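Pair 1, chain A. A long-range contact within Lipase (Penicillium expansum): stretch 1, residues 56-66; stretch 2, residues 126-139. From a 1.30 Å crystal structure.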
# COMPACT_ATOMS: atom_id res chain seq x y z
N LYS A 56 -14.28 12.48 -0.92
CA LYS A 56 -15.33 11.55 -1.33
C LYS A 56 -14.77 10.17 -1.59
O LYS A 56 -14.99 9.54 -2.62
CB LYS A 56 -16.11 12.08 -2.54
CG LYS A 56 -16.86 13.38 -2.25
CD LYS A 56 -17.73 13.80 -3.45
CE LYS A 56 -18.75 14.87 -3.07
NZ LYS A 56 -18.10 16.08 -2.50
N THR A 57 -14.04 9.69 -0.58
CA THR A 57 -13.46 8.34 -0.64
C THR A 57 -13.81 7.53 0.58
O THR A 57 -14.10 8.06 1.65
CB THR A 57 -11.94 8.35 -0.77
OG1 THR A 57 -11.38 9.01 0.37
CG2 THR A 57 -11.48 8.98 -2.08
N ILE A 58 -13.78 6.22 0.37
CA ILE A 58 -13.77 5.23 1.43
C ILE A 58 -12.39 4.60 1.43
O ILE A 58 -11.91 4.18 0.37
CB ILE A 58 -14.86 4.17 1.16
CG1 ILE A 58 -16.23 4.83 1.27
CG2 ILE A 58 -14.72 2.96 2.09
CD1 ILE A 58 -17.35 4.08 0.58
N ALA A 59 -11.72 4.66 2.58
CA ALA A 59 -10.27 4.41 2.68
C ALA A 59 -9.99 3.22 3.57
O ALA A 59 -10.58 3.05 4.64
CB ALA A 59 -9.59 5.64 3.25
N VAL A 60 -9.03 2.42 3.12
CA VAL A 60 -8.42 1.33 3.90
C VAL A 60 -6.95 1.65 4.11
O VAL A 60 -6.18 1.74 3.14
CB VAL A 60 -8.54 -0.01 3.15
CG1 VAL A 60 -7.89 -1.12 3.94
CG2 VAL A 60 -10.03 -0.34 2.83
N ILE A 61 -6.56 1.88 5.36
CA ILE A 61 -5.21 2.35 5.68
C ILE A 61 -4.55 1.29 6.54
O ILE A 61 -5.03 0.97 7.63
CB ILE A 61 -5.25 3.67 6.46
CG1 ILE A 61 -6.08 4.74 5.74
CG2 ILE A 61 -3.83 4.19 6.68
CD1 ILE A 61 -6.38 5.97 6.60
N MET A 62 -3.49 0.67 6.01
CA MET A 62 -2.84 -0.43 6.70
C MET A 62 -1.54 0.02 7.35
O MET A 62 -0.75 0.74 6.75
CB MET A 62 -2.53 -1.55 5.72
CG MET A 62 -3.80 -2.16 5.08
SD MET A 62 -5.11 -2.63 6.25
CE MET A 62 -4.30 -3.97 7.14
N ARG A 63 -1.32 -0.46 8.57
CA ARG A 63 -0.07 -0.17 9.27
C ARG A 63 1.01 -1.12 8.82
O ARG A 63 0.76 -2.33 8.68
CB ARG A 63 -0.26 -0.24 10.78
CG ARG A 63 0.90 0.37 11.56
CD ARG A 63 0.80 0.03 13.02
NE ARG A 63 1.15 -1.37 13.24
CZ ARG A 63 0.88 -2.04 14.34
NH1 ARG A 63 0.57 -1.39 15.46
NH2 ARG A 63 1.13 -3.34 14.39
N GLY A 64 2.26 -0.64 8.80
CA GLY A 64 3.43 -1.52 8.76
C GLY A 64 3.71 -2.22 10.10
O GLY A 64 2.89 -2.20 11.02
N SER A 65 4.82 -2.96 10.15
CA SER A 65 5.22 -3.66 11.39
C SER A 65 5.59 -2.63 12.45
O SER A 65 6.09 -1.57 12.14
CB SER A 65 6.40 -4.58 11.12
OG SER A 65 6.33 -5.18 9.84
N THR A 66 5.45 -3.00 13.72
CA THR A 66 5.86 -2.09 14.79
C THR A 66 7.38 -2.11 15.00
O THR A 66 7.92 -1.22 15.65
CB THR A 66 5.15 -2.35 16.12
OG1 THR A 66 5.43 -3.69 16.56
CG2 THR A 66 3.64 -2.16 15.98
N LEU A 126 -12.97 4.49 -3.92
CA LEU A 126 -12.19 3.69 -2.95
C LEU A 126 -10.73 4.07 -3.00
O LEU A 126 -10.16 4.36 -4.06
CB LEU A 126 -12.34 2.20 -3.25
CG LEU A 126 -13.77 1.67 -3.31
CD1 LEU A 126 -13.76 0.17 -3.56
CD2 LEU A 126 -14.52 1.99 -2.01
N GLU A 127 -10.08 3.96 -1.84
CA GLU A 127 -8.63 4.09 -1.80
C GLU A 127 -8.05 3.17 -0.74
O GLU A 127 -8.69 2.85 0.27
CB GLU A 127 -8.21 5.53 -1.56
CG GLU A 127 -8.57 6.09 -0.22
CD GLU A 127 -8.09 7.53 -0.05
OE1 GLU A 127 -6.99 7.86 -0.56
OE2 GLU A 127 -8.74 8.29 0.70
N ALA A 128 -6.82 2.72 -0.99
CA ALA A 128 -6.07 1.90 -0.03
C ALA A 128 -4.67 2.45 0.05
O ALA A 128 -4.12 2.91 -0.96
CB ALA A 128 -6.04 0.47 -0.50
N VAL A 129 -4.08 2.42 1.24
CA VAL A 129 -2.76 3.03 1.43
C VAL A 129 -2.06 2.39 2.61
O VAL A 129 -2.71 1.97 3.58
CB VAL A 129 -2.91 4.56 1.66
CG1 VAL A 129 -3.82 4.86 2.82
CG2 VAL A 129 -1.59 5.24 1.84
N GLY A 130 -0.73 2.40 2.55
CA GLY A 130 0.06 1.99 3.69
C GLY A 130 1.53 1.99 3.35
O GLY A 130 1.91 2.06 2.19
N HIS A 131 2.34 1.90 4.39
CA HIS A 131 3.81 2.00 4.26
C HIS A 131 4.49 0.70 4.73
O HIS A 131 4.09 0.08 5.70
CB HIS A 131 4.29 3.18 5.10
CG HIS A 131 5.79 3.24 5.27
ND1 HIS A 131 6.42 2.71 6.37
CD2 HIS A 131 6.73 3.88 4.55
CE1 HIS A 131 7.72 2.96 6.28
NE2 HIS A 131 7.93 3.68 5.20
N SER A 132 5.56 0.32 4.01
CA SER A 132 6.41 -0.82 4.36
C SER A 132 5.58 -2.12 4.27
O SER A 132 5.01 -2.38 3.20
CB SER A 132 7.09 -0.59 5.71
OG SER A 132 8.05 -1.62 5.93
N LEU A 133 5.49 -2.92 5.32
CA LEU A 133 4.57 -4.05 5.30
C LEU A 133 3.15 -3.59 5.01
O LEU A 133 2.38 -4.30 4.36
CB LEU A 133 4.62 -4.83 6.62
CG LEU A 133 3.59 -5.98 6.76
CD1 LEU A 133 3.79 -7.09 5.73
CD2 LEU A 133 3.58 -6.57 8.19
N GLY A 134 2.78 -2.41 5.52
CA GLY A 134 1.50 -1.80 5.18
C GLY A 134 1.33 -1.55 3.69
O GLY A 134 0.21 -1.59 3.16
N GLY A 135 2.42 -1.23 3.01
CA GLY A 135 2.41 -1.11 1.54
C GLY A 135 2.30 -2.44 0.82
O GLY A 135 1.53 -2.58 -0.12
N ALA A 136 2.98 -3.45 1.35
CA ALA A 136 2.83 -4.80 0.80
C ALA A 136 1.38 -5.25 0.98
O ALA A 136 0.77 -5.85 0.07
CB ALA A 136 3.81 -5.78 1.47
N LEU A 137 0.80 -4.99 2.15
CA LEU A 137 -0.61 -5.31 2.38
C LEU A 137 -1.51 -4.55 1.41
O LEU A 137 -2.49 -5.11 0.91
CB LEU A 137 -1.02 -5.03 3.83
CG LEU A 137 -0.39 -5.98 4.87
CD1 LEU A 137 -0.48 -5.40 6.29
CD2 LEU A 137 -1.02 -7.36 4.78
N THR A 138 -1.20 -3.29 1.14
CA THR A 138 -1.98 -2.48 0.21
C THR A 138 -1.92 -3.06 -1.20
O THR A 138 -2.91 -2.97 -1.95
CB THR A 138 -1.45 -1.04 0.22
OG1 THR A 138 -1.73 -0.45 1.49
CG2 THR A 138 -2.08 -0.17 -0.85
N SER A 139 -0.83 -3.72 -1.56
CA SER A 139 -0.74 -4.33 -2.89
C SER A 139 -1.68 -5.51 -3.06
O SER A 139 -2.13 -5.78 -4.19
CB SER A 139 0.71 -4.68 -3.26
OG SER A 139 1.17 -5.86 -2.62
O HOH W 1 -4.48 -0.75 2.39
O HOH W 2 1.39 2.45 7.20
O HOH W 3 6.82 -2.89 8.07

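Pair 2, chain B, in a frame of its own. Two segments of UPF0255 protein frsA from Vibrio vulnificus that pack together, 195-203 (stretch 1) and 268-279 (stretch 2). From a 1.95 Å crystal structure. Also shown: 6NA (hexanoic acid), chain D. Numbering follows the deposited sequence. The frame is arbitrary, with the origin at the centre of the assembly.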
# COMPACT_ATOMS: atom_id res chain seq x y z
N VAL B 195 -14.65 -12.13 -7.06
CA VAL B 195 -13.51 -11.76 -6.20
C VAL B 195 -12.62 -10.73 -6.87
O VAL B 195 -12.44 -10.74 -8.09
CB VAL B 195 -12.68 -13.02 -5.80
CG1 VAL B 195 -12.05 -13.68 -7.03
CG2 VAL B 195 -11.62 -12.68 -4.75
N VAL B 196 -12.09 -9.81 -6.07
CA VAL B 196 -11.07 -8.92 -6.58
C VAL B 196 -9.76 -9.13 -5.83
O VAL B 196 -9.75 -9.17 -4.60
CB VAL B 196 -11.50 -7.45 -6.50
CG1 VAL B 196 -12.64 -7.19 -7.47
CG2 VAL B 196 -11.94 -7.10 -5.10
N ILE B 197 -8.67 -9.28 -6.57
CA ILE B 197 -7.36 -9.34 -5.96
C ILE B 197 -6.90 -7.90 -5.84
O ILE B 197 -7.05 -7.13 -6.79
CB ILE B 197 -6.37 -10.13 -6.83
CG1 ILE B 197 -6.92 -11.54 -7.10
CG2 ILE B 197 -5.01 -10.19 -6.12
CD1 ILE B 197 -6.19 -12.29 -8.19
N VAL B 198 -6.39 -7.52 -4.67
CA VAL B 198 -6.08 -6.12 -4.39
C VAL B 198 -4.68 -5.97 -3.84
O VAL B 198 -4.31 -6.68 -2.90
CB VAL B 198 -7.08 -5.54 -3.38
CG1 VAL B 198 -6.80 -4.07 -3.14
CG2 VAL B 198 -8.52 -5.75 -3.85
N SER B 199 -3.89 -5.06 -4.41
CA SER B 199 -2.58 -4.72 -3.85
C SER B 199 -2.35 -3.20 -3.73
O SER B 199 -2.64 -2.46 -4.66
CB SER B 199 -1.46 -5.35 -4.67
OG SER B 199 -1.46 -6.75 -4.51
N ALA B 200 -1.85 -2.76 -2.57
CA ALA B 200 -1.45 -1.36 -2.40
C ALA B 200 0.02 -1.17 -2.79
O ALA B 200 0.62 -2.06 -3.39
CB ALA B 200 -1.70 -0.89 -0.97
N GLY B 201 0.60 -0.02 -2.44
CA GLY B 201 1.93 0.32 -2.90
C GLY B 201 3.03 -0.10 -1.95
O GLY B 201 2.77 -0.77 -0.96
N LEU B 202 4.27 0.32 -2.24
CA LEU B 202 5.46 -0.16 -1.52
C LEU B 202 5.57 0.22 -0.03
O LEU B 202 6.38 -0.36 0.68
CB LEU B 202 6.74 0.26 -2.26
CG LEU B 202 6.93 -0.36 -3.65
CD1 LEU B 202 8.11 0.28 -4.37
CD2 LEU B 202 7.13 -1.87 -3.54
N ASP B 203 4.77 1.18 0.43
CA ASP B 203 4.80 1.56 1.85
C ASP B 203 3.49 1.26 2.59
O ASP B 203 3.23 1.80 3.67
CB ASP B 203 5.25 3.02 2.06
CG ASP B 203 4.39 4.02 1.32
OD1 ASP B 203 3.19 3.76 1.10
OD2 ASP B 203 4.91 5.09 0.96
N LEU B 268 -9.38 -6.94 -10.46
CA LEU B 268 -8.15 -6.46 -9.86
C LEU B 268 -8.25 -4.99 -9.49
O LEU B 268 -8.70 -4.18 -10.29
CB LEU B 268 -6.97 -6.65 -10.83
CG LEU B 268 -6.63 -8.02 -11.41
CD1 LEU B 268 -5.56 -7.90 -12.52
CD2 LEU B 268 -6.18 -9.00 -10.32
N ILE B 269 -7.85 -4.65 -8.26
CA ILE B 269 -7.72 -3.26 -7.82
C ILE B 269 -6.26 -3.03 -7.39
O ILE B 269 -5.71 -3.81 -6.62
CB ILE B 269 -8.67 -2.94 -6.64
CG1 ILE B 269 -10.11 -3.37 -6.99
CG2 ILE B 269 -8.63 -1.46 -6.32
CD1 ILE B 269 -11.10 -3.24 -5.85
N GLY B 270 -5.64 -1.98 -7.90
CA GLY B 270 -4.24 -1.71 -7.63
C GLY B 270 -4.02 -0.24 -7.32
O GLY B 270 -4.32 0.63 -8.14
N PHE B 271 -3.51 0.05 -6.12
CA PHE B 271 -3.19 1.41 -5.71
C PHE B 271 -1.69 1.62 -5.81
O PHE B 271 -0.91 0.71 -5.50
CB PHE B 271 -3.60 1.63 -4.25
CG PHE B 271 -5.05 1.36 -3.97
CD1 PHE B 271 -6.00 2.36 -4.12
CD2 PHE B 271 -5.46 0.11 -3.53
CE1 PHE B 271 -7.35 2.11 -3.84
CE2 PHE B 271 -6.80 -0.15 -3.24
CZ PHE B 271 -7.74 0.86 -3.40
N ARG B 272 -1.27 2.82 -6.20
CA ARG B 272 0.16 3.12 -6.34
C ARG B 272 0.85 2.03 -7.16
O ARG B 272 0.29 1.55 -8.14
CB ARG B 272 0.85 3.26 -4.97
CG ARG B 272 0.19 4.22 -4.02
CD ARG B 272 -0.09 5.52 -4.71
NE ARG B 272 0.81 6.58 -4.28
CZ ARG B 272 0.95 7.73 -4.92
NH1 ARG B 272 0.25 7.98 -6.05
NH2 ARG B 272 1.79 8.64 -4.45
N PHE B 273 2.03 1.61 -6.73
CA PHE B 273 2.81 0.62 -7.46
C PHE B 273 2.04 -0.68 -7.60
O PHE B 273 2.24 -1.43 -8.55
CB PHE B 273 4.17 0.37 -6.79
CG PHE B 273 5.17 -0.32 -7.68
CD1 PHE B 273 5.13 -0.18 -9.05
CD2 PHE B 273 6.16 -1.13 -7.13
CE1 PHE B 273 6.06 -0.81 -9.86
CE2 PHE B 273 7.07 -1.77 -7.94
CZ PHE B 273 7.02 -1.61 -9.30
N GLY B 274 1.15 -0.95 -6.64
CA GLY B 274 0.21 -2.06 -6.78
C GLY B 274 -0.51 -2.00 -8.13
O GLY B 274 -0.79 -3.03 -8.75
N GLY B 275 -0.80 -0.79 -8.60
CA GLY B 275 -1.45 -0.60 -9.89
C GLY B 275 -0.67 -1.07 -11.11
O GLY B 275 -1.25 -1.58 -12.06
N ASN B 276 0.65 -0.88 -11.10
CA ASN B 276 1.47 -1.40 -12.19
C ASN B 276 1.34 -2.89 -12.34
O ASN B 276 1.31 -3.41 -13.46
CB ASN B 276 2.93 -1.13 -11.94
CG ASN B 276 3.27 0.30 -12.07
OD1 ASN B 276 2.51 1.17 -11.61
ND2 ASN B 276 4.41 0.59 -12.70
N ALA B 277 1.27 -3.58 -11.21
CA ALA B 277 1.24 -5.04 -11.21
C ALA B 277 -0.07 -5.56 -11.77
O ALA B 277 -0.09 -6.60 -12.45
CB ALA B 277 1.46 -5.57 -9.80
N MET B 278 -1.16 -4.86 -11.48
CA MET B 278 -2.48 -5.26 -11.96
C MET B 278 -2.60 -5.04 -13.48
O MET B 278 -3.24 -5.83 -14.17
CB MET B 278 -3.59 -4.51 -11.22
CG MET B 278 -3.58 -4.72 -9.70
SD MET B 278 -3.44 -6.49 -9.33
CE MET B 278 -1.76 -6.54 -8.70
N VAL B 279 -1.99 -3.97 -13.98
CA VAL B 279 -2.05 -3.67 -15.41
C VAL B 279 -1.25 -4.72 -16.14
O VAL B 279 -1.71 -5.30 -17.11
CB VAL B 279 -1.42 -2.32 -15.76
CG1 VAL B 279 -1.41 -2.15 -17.26
CG2 VAL B 279 -2.15 -1.17 -15.12
CA 6NA D . 5.09 4.02 -5.39
C 6NA D . 4.36 3.30 -4.32
O 6NA D . 3.90 2.20 -4.48
CB 6NA D . 6.52 4.23 -5.13
CG 6NA D . 7.33 4.81 -6.17
CD 6NA D . 7.08 6.20 -6.55
C6 6NA D . 7.76 7.19 -5.76
OXT 6NA D . 4.21 3.80 -3.25

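At the turn between strand and helix, pair 1 holds water where pair 2 holds a ligand oxygen. In pair 1, water 3 accepts hydrogen bonds from Ser A65 N (2.9 Å) and Leu A133 N (3.1 Å); in pair 2 the matching amides, Leu B202 N and Phe B273 N, both donate to O of hexanoic acid, at 2.9 and 3.0 Å. Two backbone amides, one from each stretch, thus converge on a single oxygen in both structures.

The frame around this site is common to both: two parallel strands, followed in stretch 2 by a sharp turn and a helix that runs back across the first strand. The strand axes approach to 4.7 Å in each pair, at 19° in pair 1 and 17° in pair 2, and the helix makes angles of 140° and 141° with the first strand. Fourteen central residues superpose with an RMSD of 0.7 Å.

The strand ladder repeats as well. Val A129 N donates to Val A60 O (2.9 Å) and Met A62 N to Val A129 O (2.9 Å); at the matching positions, Ile B269 N donates to Ile B197 O (3.0 Å) and Ser B199 N to Ile B269 O (3.1 Å). The ladders then diverge. Phe B271 N bonds directly to Ser B199 O (3.0 Å), whereas His A131 N and Met A62 O stand 4.1 Å apart and water 2 bridges them, accepting from His A131 N (3.0 Å) and donating to Met A62 O (2.8 Å).

Glycine matches glycine at the close crossing. A CB on Gly A134 would lie 2.6 Å from Met A62 O, and one on Gly B274 would lie 2.1 Å from Ser B199 O, so the bare backbone lets the helix start against the strand end. Gly A64 matches Gly B201, where a CB would also run into the ligand O, at 2.3 Å.

Side chains fill the remaining space differently. Met A62 reaches from the strand to the helix, its CE 4.2 Å from Leu A137 CD1; its counterpart Ser B199 is short, and the reach comes instead from the helix, with Met B278 CE 4.2 Å from Ser B199 OG. Met B278 matches Thr A138, whose OG1 bonds back to Gly A134 O (2.8 Å). Beside the turn, Ser A65 OG lies 3.5 Å from Leu A133 CD2, while the larger Leu B202 places CG 3.6 Å from Phe B273 CD2, at the ring edge.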